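MmoQ Response regulator (Methylococcus capsulatus, PDB 3LJX) is a response regulator that probably makes cyclic di-GMP from two GTP, the piece described here being its HDOD-domain region. Local coordinates at residues E183-R186 against M187-D191; D200-Q203 against L204-D208. All coordinates share one frame; numbering follows the deposited sequence.

Following the chain from the N terminus, contact 1 comes first, entirely on helix 181-191, and is complete before the chain reaches contact 2 on the next helix, 196-204. The two stand in series, neither enclosing nor crossing the other, and both are local: contact 1 joins successive turns of one helix, while contact 2 takes the second helix into the loop leading to helix 214-233. Their centres lie about 14 Å apart, yet the helices touch. Leu202 of contact 2 packs on Thr185 and Leu189 of contact 1, and the guanidinium of Arg186 lies beside the Gln203 amide. Both belong to the HDOD domain, in which the consecutive helices 181-191 and 196-204 pack together.

Contact 1 of 2, residues E183-R186 against M187-D191; sequences ELTR and MLLTD
Leu184 and Leu188 meet methyl to methyl on the buried side of helix 181-191, with CD2 of Leu184 3.6 Å from CD1 of Leu188. Both reach Ala148 of helix 144-152, so an alanine in place of Leu188 would probably leave the Leu184 methyl without its mate and open a gap toward that helix. Beside them Thr185 and Leu189 run parallel, CG2 of Thr185 lying 3.8 Å from CD1 of Leu189. Thr185 OG1 sits beside the backbone N (chi1 -68°), which puts CG2 anti to that N and next to Leu189, while the hydroxyl bonds to Gly145 N and to the His181 carbonyl. The frame is a regular alpha helix of the all-helical HDOD domain: the amides of Met187, Leu188 and Leu189 bond to the carbonyls of Glu183, Leu184 and Thr185, with Leu189 N 2.8 Å from Thr185 O. At the next residue, the Arg186 carbonyl O takes two bonds, from Thr190 OG1 at 2.8 Å and from Thr190 N at 2.9 Å, which arrive from opposite faces of the carbonyl plane. On the more polar side, the Arg186 guanidinium folds back, its chain bent at chi3 (-74°), and lays one face, off centre, over Glu183 CA. Glu183, whose OE1 bonds to Thr179, brings OE2 within 3.7 Å of SE in Met187, a selenomethionine that is poorly ordered.

Contact 2 of 2, residues D200-Q203 against L204-D208; sequences DALQ and LSQQD
Asp200 starts the contact through its backbone: its carbonyl O accepts the amide of Leu204, N to O 2.8 Å, and CB of Leu204 rests 3.3 Å from the same oxygen. Its carboxylate is engaged by Gln196, a turn earlier in the helix. Ala201 repeats the helical pattern with the Ser205 amide, although that hydrogen bond is less straight (N-H...O angle 143°). At Leu202 a side chain becomes the donor. Ser205 OG, placed between its own backbone N and carbonyl carbon (chi1 75°), turns back to bond to Leu202 O at 2.6 Å, so the buried hydroxyl is satisfied by a carbonyl in the last turn of the helix. The aliphatic stem of Gln206 approaches the same oxygen from beyond its end, with CG 3.4 Å from Leu202 O. Gln203 then marks the change of backbone course: its carbonyl O takes the amide of Gln206, three residues on, at 3.1 Å, from above the carbonyl plane. The Gln206 amide end also comes back over Gln203, NE2 standing 3.8 Å from Gln203 CA. A type I beta turn, Leu204 to Gln207, carries the chain out of helix 196-204 into the loop. Around this helix end, Leu202 packs against helix 181-191, whereas Ala201, Leu204 and Ser205 meet helix 214-233 through Phe219, Ala220 and Leu223, placing helix 196-204 in contact with both its neighbours in sequence.

Contact 1 of 2, residues E183-R186 against M187-D191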
ATOM      1  N   GLU A 183       0.847  -3.044 -12.426  1.00 22.65           N
ATOM      2  CA  GLU A 183      -0.496  -3.349 -12.903  1.00 23.82           C
ATOM      3  C   GLU A 183      -1.248  -4.121 -11.819  1.00 25.94           C
ATOM      4  O   GLU A 183      -2.397  -3.817 -11.492  1.00 27.22           O
ATOM      5  CB  GLU A 183      -0.445  -4.175 -14.181  1.00 23.75           C
ATOM      6  CG  GLU A 183      -1.822  -4.386 -14.805  1.00 31.48           C
ATOM      7  CD  GLU A 183      -1.891  -5.628 -15.686  1.00 41.37           C
ATOM      8  OE1 GLU A 183      -0.885  -6.365 -15.771  1.00 45.34           O
ATOM      9  OE2 GLU A 183      -2.954  -5.874 -16.292  1.00 44.98           O
ATOM     10  N   LEU A 184      -0.587  -5.115 -11.241  1.00 19.76           N
ATOM     11  CA  LEU A 184      -1.238  -5.940 -10.242  1.00 21.07           C
ATOM     12  C   LEU A 184      -1.721  -5.055  -9.071  1.00 20.73           C
ATOM     13  O   LEU A 184      -2.846  -5.197  -8.594  1.00 19.82           O
ATOM     14  CB  LEU A 184      -0.272  -7.023  -9.763  1.00 20.91           C
ATOM     15  CG  LEU A 184      -0.887  -8.368  -9.402  1.00 25.29           C
ATOM     16  CD1 LEU A 184       0.036  -9.162  -8.467  1.00 18.10           C
ATOM     17  CD2 LEU A 184      -2.255  -8.172  -8.798  1.00 24.79           C
ATOM     18  N   THR A 185      -0.878  -4.128  -8.627  1.00 20.31           N
ATOM     19  CA  THR A 185      -1.275  -3.197  -7.574  1.00 24.44           C
ATOM     20  C   THR A 185      -2.591  -2.483  -7.911  1.00 22.45           C
ATOM     21  O   THR A 185      -3.551  -2.478  -7.116  1.00 21.37           O
ATOM     22  CB  THR A 185      -0.169  -2.164  -7.313  1.00 24.88           C
ATOM     23  OG1 THR A 185       0.970  -2.822  -6.735  1.00 22.51           O
ATOM     24  CG2 THR A 185      -0.668  -1.080  -6.363  1.00 19.27           C
ATOM     25  N   ARG A 186      -2.641  -1.899  -9.100  1.00 19.11           N
ATOM     26  CA  ARG A 186      -3.830  -1.155  -9.531  1.00 23.46           C
ATOM     27  C   ARG A 186      -5.056  -2.042  -9.576  1.00 24.71           C
ATOM     28  O   ARG A 186      -6.152  -1.613  -9.205  1.00 27.58           O
ATOM     29  CB  ARG A 186      -3.628  -0.517 -10.905  1.00 17.62           C
ATOM     30  CG  ARG A 186      -2.370   0.355 -11.006  1.00 21.72           C
ATOM     31  CD  ARG A 186      -2.391   1.228 -12.288  1.00 24.16           C
ATOM     32  NE  ARG A 186      -2.122   0.465 -13.508  1.00 29.47           N
ATOM     33  CZ  ARG A 186      -0.898   0.206 -13.971  1.00 33.28           C
ATOM     34  NH1 ARG A 186       0.171   0.647 -13.312  1.00 31.60           N
ATOM     35  NH2 ARG A 186      -0.739  -0.488 -15.094  1.00 30.81           N
HETATM   36  N   MSE A 187      -4.881  -3.278 -10.030  1.00 22.44           N
HETATM   37  CA  MSE A 187      -6.015  -4.193 -10.114  1.00 27.44           C
HETATM   38  C   MSE A 187      -6.481  -4.564  -8.722  1.00 22.29           C
HETATM   39  O   MSE A 187      -7.674  -4.628  -8.472  1.00 22.05           O
HETATM   40  CB  MSE A 187      -5.667  -5.455 -10.894  1.00 30.61           C
HETATM   41  CG  MSE A 187      -5.328  -5.202 -12.362  1.00 35.19           C
HETATM   42 SE   MSE A 187      -4.694  -6.852 -13.209  1.00 92.78          SE
HETATM   43  CE  MSE A 187      -6.258  -7.978 -12.887  1.00279.58           C
ATOM     44  N   LEU A 188      -5.532  -4.800  -7.818  1.00 20.93           N
ATOM     45  CA  LEU A 188      -5.862  -5.108  -6.427  1.00 19.59           C
ATOM     46  C   LEU A 188      -6.624  -3.922  -5.812  1.00 25.91           C
ATOM     47  O   LEU A 188      -7.714  -4.091  -5.237  1.00 23.66           O
ATOM     48  CB  LEU A 188      -4.578  -5.406  -5.639  1.00 22.52           C
ATOM     49  CG  LEU A 188      -4.253  -6.870  -5.298  1.00 28.29           C
ATOM     50  CD1 LEU A 188      -4.795  -7.841  -6.334  1.00 28.42           C
ATOM     51  CD2 LEU A 188      -2.767  -7.099  -5.070  1.00 20.46           C
ATOM     52  N   LEU A 189      -6.058  -2.723  -5.957  1.00 20.07           N
ATOM     53  CA  LEU A 189      -6.649  -1.531  -5.352  1.00 27.15           C
ATOM     54  C   LEU A 189      -8.041  -1.298  -5.925  1.00 26.83           C
ATOM     55  O   LEU A 189      -8.968  -0.884  -5.220  1.00 24.56           O
ATOM     56  CB  LEU A 189      -5.765  -0.294  -5.575  1.00 23.31           C
ATOM     57  CG  LEU A 189      -4.400  -0.265  -4.882  1.00 26.08           C
ATOM     58  CD1 LEU A 189      -3.635   1.015  -5.233  1.00 26.63           C
ATOM     59  CD2 LEU A 189      -4.539  -0.401  -3.368  1.00 21.17           C
ATOM     60  N   THR A 190      -8.189  -1.572  -7.212  1.00 23.32           N
ATOM     61  CA  THR A 190      -9.491  -1.451  -7.835  1.00 24.94           C
ATOM     62  C   THR A 190     -10.464  -2.489  -7.253  1.00 27.53           C
ATOM     63  O   THR A 190     -11.599  -2.148  -6.909  1.00 25.66           O
ATOM     64  CB  THR A 190      -9.381  -1.606  -9.340  1.00 25.73           C
ATOM     65  OG1 THR A 190      -8.659  -0.489  -9.861  1.00 27.17           O
ATOM     66  CG2 THR A 190     -10.766  -1.670  -9.980  1.00 22.49           C
ATOM     67  N   ASP A 191     -10.021  -3.739  -7.115  1.00 21.68           N
ATOM     68  CA  ASP A 191     -10.876  -4.755  -6.493  1.00 23.10           C
ATOM     69  C   ASP A 191     -11.258  -4.367  -5.069  1.00 27.47           C
ATOM     70  O   ASP A 191     -12.354  -4.682  -4.629  1.00 27.62           O
ATOM     71  CB  ASP A 191     -10.234  -6.152  -6.478  1.00 24.37           C
ATOM     72  CG  ASP A 191     -11.261  -7.266  -6.147  1.00 56.65           C
ATOM     73  OD1 ASP A 191     -12.247  -7.415  -6.921  1.00 62.03           O
ATOM     74  OD2 ASP A 191     -11.096  -7.994  -5.128  1.00 43.77           O
TER

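Contact 2 of 2, residues D200-Q203 against L204-D208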
ATOM      1  N   ASP A 200      -5.245   6.302 -11.092  1.00 16.21           N
ATOM      2  CA  ASP A 200      -4.593   7.149 -12.090  1.00 21.42           C
ATOM      3  C   ASP A 200      -3.530   8.030 -11.443  1.00 22.83           C
ATOM      4  O   ASP A 200      -2.460   8.246 -12.011  1.00 25.69           O
ATOM      5  CB  ASP A 200      -5.598   8.029 -12.842  1.00 26.07           C
ATOM      6  CG  ASP A 200      -6.492   7.230 -13.797  1.00 33.78           C
ATOM      7  OD1 ASP A 200      -6.234   6.025 -14.019  1.00 36.66           O
ATOM      8  OD2 ASP A 200      -7.460   7.812 -14.331  1.00 34.82           O
ATOM      9  N   ALA A 201      -3.817   8.545 -10.255  1.00 21.05           N
ATOM     10  CA  ALA A 201      -2.858   9.431  -9.608  1.00 24.49           C
ATOM     11  C   ALA A 201      -1.603   8.615  -9.291  1.00 27.80           C
ATOM     12  O   ALA A 201      -0.475   9.076  -9.487  1.00 28.61           O
ATOM     13  CB  ALA A 201      -3.455  10.040  -8.363  1.00 21.46           C
ATOM     14  N   LEU A 202      -1.814   7.380  -8.846  1.00 24.45           N
ATOM     15  CA  LEU A 202      -0.722   6.463  -8.538  1.00 23.48           C
ATOM     16  C   LEU A 202       0.119   6.157  -9.771  1.00 26.21           C
ATOM     17  O   LEU A 202       1.355   6.231  -9.735  1.00 26.22           O
ATOM     18  CB  LEU A 202      -1.276   5.157  -7.980  1.00 19.13           C
ATOM     19  CG  LEU A 202      -0.241   4.067  -7.723  1.00 25.27           C
ATOM     20  CD1 LEU A 202       0.794   4.557  -6.705  1.00 25.95           C
ATOM     21  CD2 LEU A 202      -0.920   2.764  -7.242  1.00 24.66           C
ATOM     22  N   GLN A 203      -0.547   5.813 -10.867  1.00 17.76           N
ATOM     23  CA  GLN A 203       0.177   5.535 -12.103  1.00 22.64           C
ATOM     24  C   GLN A 203       0.950   6.759 -12.589  1.00 26.92           C
ATOM     25  O   GLN A 203       2.115   6.649 -12.968  1.00 29.86           O
ATOM     26  CB  GLN A 203      -0.765   5.041 -13.198  1.00 26.11           C
ATOM     27  CG  GLN A 203      -0.011   4.424 -14.364  1.00 35.65           C
ATOM     28  CD  GLN A 203      -0.915   3.734 -15.362  1.00 40.57           C
ATOM     29  OE1 GLN A 203      -2.137   3.888 -15.328  1.00 43.36           O
ATOM     30  NE2 GLN A 203      -0.316   2.967 -16.262  1.00 40.08           N
ATOM     31  N   LEU A 204       0.294   7.917 -12.582  1.00 23.66           N
ATOM     32  CA  LEU A 204       0.947   9.178 -12.920  1.00 27.57           C
ATOM     33  C   LEU A 204       2.201   9.402 -12.064  1.00 29.88           C
ATOM     34  O   LEU A 204       3.245   9.830 -12.570  1.00 24.97           O
ATOM     35  CB  LEU A 204      -0.018  10.340 -12.696  1.00 29.41           C
ATOM     36  CG  LEU A 204      -0.291  11.290 -13.848  1.00 45.22           C
ATOM     37  CD1 LEU A 204      -0.530  10.512 -15.126  1.00 47.81           C
ATOM     38  CD2 LEU A 204      -1.495  12.168 -13.519  1.00 50.25           C
ATOM     39  N   SER A 205       2.099   9.117 -10.766  1.00 23.27           N
ATOM     40  CA  SER A 205       3.197   9.424  -9.855  1.00 26.70           C
ATOM     41  C   SER A 205       4.447   8.641 -10.217  1.00 30.66           C
ATOM     42  O   SER A 205       5.526   8.938  -9.715  1.00 30.26           O
ATOM     43  CB  SER A 205       2.823   9.072  -8.424  1.00 22.31           C
ATOM     44  OG  SER A 205       2.874   7.662  -8.253  1.00 23.47           O
ATOM     45  N   GLN A 206       4.298   7.632 -11.071  1.00 27.69           N
ATOM     46  CA  GLN A 206       5.423   6.773 -11.427  1.00 32.24           C
ATOM     47  C   GLN A 206       6.220   7.213 -12.674  1.00 30.72           C
ATOM     48  O   GLN A 206       7.264   6.647 -12.969  1.00 36.10           O
ATOM     49  CB  GLN A 206       4.954   5.316 -11.532  1.00 31.02           C
ATOM     50  CG  GLN A 206       4.442   4.780 -10.196  1.00 34.92           C
ATOM     51  CD  GLN A 206       3.671   3.467 -10.308  1.00 35.84           C
ATOM     52  OE1 GLN A 206       3.554   2.731  -9.331  1.00 33.99           O
ATOM     53  NE2 GLN A 206       3.140   3.177 -11.494  1.00 34.44           N
ATOM     54  N   GLN A 207       5.732   8.221 -13.392  1.00 22.50           N
ATOM     55  CA  GLN A 207       6.451   8.763 -14.533  1.00 29.80           C
ATOM     56  C   GLN A 207       7.713   9.469 -14.073  1.00 35.17           C
ATOM     57  O   GLN A 207       7.807   9.927 -12.932  1.00 34.85           O
ATOM     58  CB  GLN A 207       5.615   9.800 -15.281  1.00 30.77           C
ATOM     59  CG  GLN A 207       4.237   9.368 -15.691  1.00 34.04           C
ATOM     60  CD  GLN A 207       3.432  10.571 -16.130  1.00 48.87           C
ATOM     61  OE1 GLN A 207       2.662  11.140 -15.345  1.00 57.96           O
ATOM     62  NE2 GLN A 207       3.639  11.000 -17.370  1.00 48.08           N
ATOM     63  N   ASP A 208       8.664   9.590 -14.989  1.00 37.27           N
ATOM     64  CA  ASP A 208       9.905  10.298 -14.717  1.00 45.70           C
ATOM     65  C   ASP A 208       9.614  11.750 -14.362  1.00 44.47           C
ATOM     66  O   ASP A 208      10.268  12.341 -13.503  1.00 47.46           O
ATOM     67  CB  ASP A 208      10.824  10.226 -15.938  1.00 55.60           C
ATOM     68  CG  ASP A 208      11.142   8.790 -16.343  1.00 64.33           C
ATOM     69  OD1 ASP A 208      12.087   8.209 -15.768  1.00 61.07           O
ATOM     70  OD2 ASP A 208      10.436   8.241 -17.224  1.00 71.02           O
TER